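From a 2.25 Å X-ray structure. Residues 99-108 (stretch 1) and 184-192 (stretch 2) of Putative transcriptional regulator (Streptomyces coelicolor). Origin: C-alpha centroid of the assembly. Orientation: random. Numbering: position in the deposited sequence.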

# COMPACT_ATOMS: atom_id res chain seq x y z
N LEU A 99 -6.60 9.42 11.88
CA LEU A 99 -5.68 9.45 10.74
C LEU A 99 -4.45 10.31 11.06
O LEU A 99 -3.35 10.04 10.57
CB LEU A 99 -6.36 10.00 9.47
CG LEU A 99 -6.97 9.12 8.38
CD1 LEU A 99 -6.13 7.86 8.18
CD2 LEU A 99 -8.39 8.74 8.76
N ARG A 100 -4.64 11.36 11.85
CA ARG A 100 -3.51 12.23 12.21
C ARG A 100 -2.56 11.54 13.18
O ARG A 100 -1.34 11.66 13.07
CB ARG A 100 -4.01 13.55 12.80
CG ARG A 100 -4.44 14.54 11.72
CD ARG A 100 -5.27 15.70 12.25
NE ARG A 100 -5.71 16.53 11.14
CZ ARG A 100 -6.73 17.39 11.17
NH1 ARG A 100 -7.44 17.54 12.28
NH2 ARG A 100 -7.04 18.07 10.08
N ALA A 101 -3.11 10.79 14.14
CA ALA A 101 -2.27 10.06 15.08
C ALA A 101 -1.52 8.99 14.27
O ALA A 101 -0.34 8.72 14.50
CB ALA A 101 -3.13 9.43 16.17
N PHE A 102 -2.21 8.40 13.30
CA PHE A 102 -1.63 7.37 12.45
C PHE A 102 -0.48 7.96 11.64
O PHE A 102 0.60 7.37 11.55
CB PHE A 102 -2.70 6.82 11.49
CG PHE A 102 -2.18 5.80 10.52
CD1 PHE A 102 -1.77 4.55 10.96
CD2 PHE A 102 -2.13 6.08 9.16
CE1 PHE A 102 -1.31 3.58 10.06
CE2 PHE A 102 -1.67 5.13 8.24
CZ PHE A 102 -1.27 3.88 8.70
N THR A 103 -0.73 9.12 11.05
CA THR A 103 0.28 9.81 10.25
C THR A 103 1.49 10.17 11.10
O THR A 103 2.63 10.04 10.65
CB THR A 103 -0.32 11.08 9.60
OG1 THR A 103 -1.24 10.68 8.58
CG2 THR A 103 0.78 11.93 8.97
N HIS A 104 1.25 10.62 12.32
CA HIS A 104 2.34 10.98 13.21
C HIS A 104 3.21 9.74 13.45
O HIS A 104 4.43 9.79 13.32
CB HIS A 104 1.80 11.49 14.55
CG HIS A 104 2.88 11.77 15.56
ND1 HIS A 104 3.62 12.92 15.55
CD2 HIS A 104 3.35 11.02 16.58
CE1 HIS A 104 4.52 12.87 16.52
NE2 HIS A 104 4.37 11.73 17.16
N VAL A 105 2.56 8.63 13.79
CA VAL A 105 3.28 7.39 14.03
C VAL A 105 4.10 6.96 12.81
O VAL A 105 5.28 6.62 12.93
CB VAL A 105 2.31 6.23 14.38
CG1 VAL A 105 3.05 4.88 14.31
CG2 VAL A 105 1.74 6.43 15.78
N MET A 106 3.47 6.99 11.64
CA MET A 106 4.13 6.56 10.41
C MET A 106 5.22 7.46 9.83
O MET A 106 6.10 6.98 9.11
CB MET A 106 3.07 6.29 9.34
CG MET A 106 2.04 5.24 9.74
SD MET A 106 2.79 3.64 10.16
CE MET A 106 3.16 3.02 8.55
N THR A 107 5.19 8.76 10.15
CA THR A 107 6.18 9.69 9.59
C THR A 107 7.15 10.33 10.59
O THR A 107 8.25 10.73 10.22
CB THR A 107 5.50 10.86 8.84
OG1 THR A 107 4.68 11.59 9.76
CG2 THR A 107 4.63 10.35 7.70
N ARG A 108 6.73 10.44 11.85
CA ARG A 108 7.56 11.07 12.88
C ARG A 108 8.03 10.10 13.96
O ARG A 108 8.48 10.51 15.02
CB ARG A 108 6.77 12.21 13.54
CG ARG A 108 6.17 13.18 12.54
CD ARG A 108 7.25 13.98 11.84
NE ARG A 108 6.81 14.47 10.53
CZ ARG A 108 7.45 15.41 9.84
NH1 ARG A 108 8.56 15.96 10.32
NH2 ARG A 108 6.99 15.78 8.65
N PRO A 184 4.15 13.75 -0.98
CA PRO A 184 4.30 13.83 0.48
C PRO A 184 3.08 13.41 1.28
O PRO A 184 1.95 13.51 0.83
CB PRO A 184 4.66 15.29 0.70
CG PRO A 184 3.80 15.97 -0.32
CD PRO A 184 3.99 15.10 -1.56
N VAL A 185 3.34 12.93 2.50
CA VAL A 185 2.29 12.52 3.41
C VAL A 185 2.21 13.55 4.53
O VAL A 185 2.94 13.47 5.52
CB VAL A 185 2.59 11.14 4.04
CG1 VAL A 185 1.51 10.80 5.06
CG2 VAL A 185 2.65 10.08 2.96
N ASP A 186 1.34 14.54 4.37
CA ASP A 186 1.19 15.58 5.38
C ASP A 186 -0.26 15.73 5.83
O ASP A 186 -1.13 14.95 5.43
CB ASP A 186 1.71 16.91 4.85
CG ASP A 186 1.20 17.22 3.46
OD1 ASP A 186 -0.02 17.07 3.21
OD2 ASP A 186 2.01 17.62 2.60
N ASP A 187 -0.52 16.74 6.65
CA ASP A 187 -1.86 16.98 7.17
C ASP A 187 -2.85 17.34 6.08
O ASP A 187 -4.03 17.00 6.17
CB ASP A 187 -1.82 18.08 8.23
CG ASP A 187 -3.13 18.19 9.00
OD1 ASP A 187 -3.55 17.17 9.59
OD2 ASP A 187 -3.74 19.28 9.01
N ALA A 188 -2.38 18.05 5.06
CA ALA A 188 -3.25 18.44 3.95
C ALA A 188 -3.72 17.18 3.24
O ALA A 188 -4.89 17.07 2.84
CB ALA A 188 -2.48 19.34 2.98
N PHE A 189 -2.81 16.23 3.10
CA PHE A 189 -3.11 14.96 2.46
C PHE A 189 -4.17 14.24 3.30
O PHE A 189 -5.21 13.82 2.79
CB PHE A 189 -1.84 14.13 2.35
CG PHE A 189 -2.06 12.71 1.93
CD1 PHE A 189 -2.73 12.42 0.75
CD2 PHE A 189 -1.58 11.66 2.71
CE1 PHE A 189 -2.92 11.10 0.34
CE2 PHE A 189 -1.77 10.33 2.31
CZ PHE A 189 -2.43 10.06 1.12
N VAL A 190 -3.89 14.11 4.59
CA VAL A 190 -4.79 13.45 5.51
C VAL A 190 -6.19 14.07 5.48
O VAL A 190 -7.18 13.36 5.31
CB VAL A 190 -4.26 13.55 6.95
CG1 VAL A 190 -5.32 13.11 7.94
CG2 VAL A 190 -3.00 12.70 7.08
N THR A 191 -6.26 15.39 5.63
CA THR A 191 -7.55 16.08 5.63
C THR A 191 -8.31 15.88 4.33
O THR A 191 -9.52 15.69 4.35
CB THR A 191 -7.37 17.59 5.88
OG1 THR A 191 -6.68 17.78 7.12
CG2 THR A 191 -8.72 18.28 5.97
N ALA A 192 -7.60 15.90 3.20
CA ALA A 192 -8.23 15.71 1.90
C ALA A 192 -8.80 14.30 1.73
O ALA A 192 -9.84 14.11 1.09
CB ALA A 192 -7.22 16.01 0.77

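Residues 99-108 form part of a helix that begins earlier in the chain, and they pack against the start of a second helix, 187-192, together with the loop that leads into it. The two helices run in roughly opposite directions, with 144° between their N-to-C vectors and a closest axial approach of 10.2 Å. Leu99 therefore lies across from Val190 and Thr103 across from Asp186, while Thr107, one further turn along, reaches Val185 in the loop. The contact is modest, burying 345 Å² summed over both sides.

Val190 is at its centre. Its CA-CB bond points toward the first helix, and with chi1 at 169° (t) its two methyl groups meet different neighbours: CG1 lies 3.6 Å from Leu99 CB and 4.1 Å from Arg100 CG, whereas CG2 lies 3.1 Å from Thr103 OG1. That last approach is close for a methyl group and a hydroxyl. The hydroxyl is nevertheless satisfied within its own helix, since in the m rotamer (chi1 -70°) Thr103 OG1 donates to Leu99 O at 3.0 Å. The same rotamer leaves Thr103 CG2 4.1 Å from Val185 CG1. Thr107 takes the p rotamer instead (62°), yet its OG1 likewise bonds to the carbonyl one turn back, Thr103 O, at 2.7 Å, and its CG2 also comes within 4.1 Å of Val185 CG1. Both threonines thus turn their hydroxyls to the backbone and offer methyl groups to the same valine.

The polar part of the contact centres on Arg100. Its CA-CB bond points sideways, but a nearly extended chain, m at chi1 and t at chi2 and chi3, carries the guanidinium to the second helix. NE forms a salt bridge and hydrogen bond with Asp187 OD1 at 2.7 Å, and NH2 donates to Thr191 OG1 at 3.0 Å. Both acceptors lie at the edge of the guanidinium, near its plane, where its N-H groups point. Asp187 and Thr191 are one helical turn apart and so can engage the same group. Asp187 adopts t (-169°), which brings its carboxylate to the arginine; Thr191, in m (-57°), accepts from NH2 while its own OG1 donates to Asp187 O at 2.9 Å.

Asp186, by contrast, directs its CA-CB bond away from the first helix. With chi1 at 47° (p), its carboxylate folds back over the start of its own helix, where OD1 accepts from Phe189 N at 2.9 Å as an N-cap.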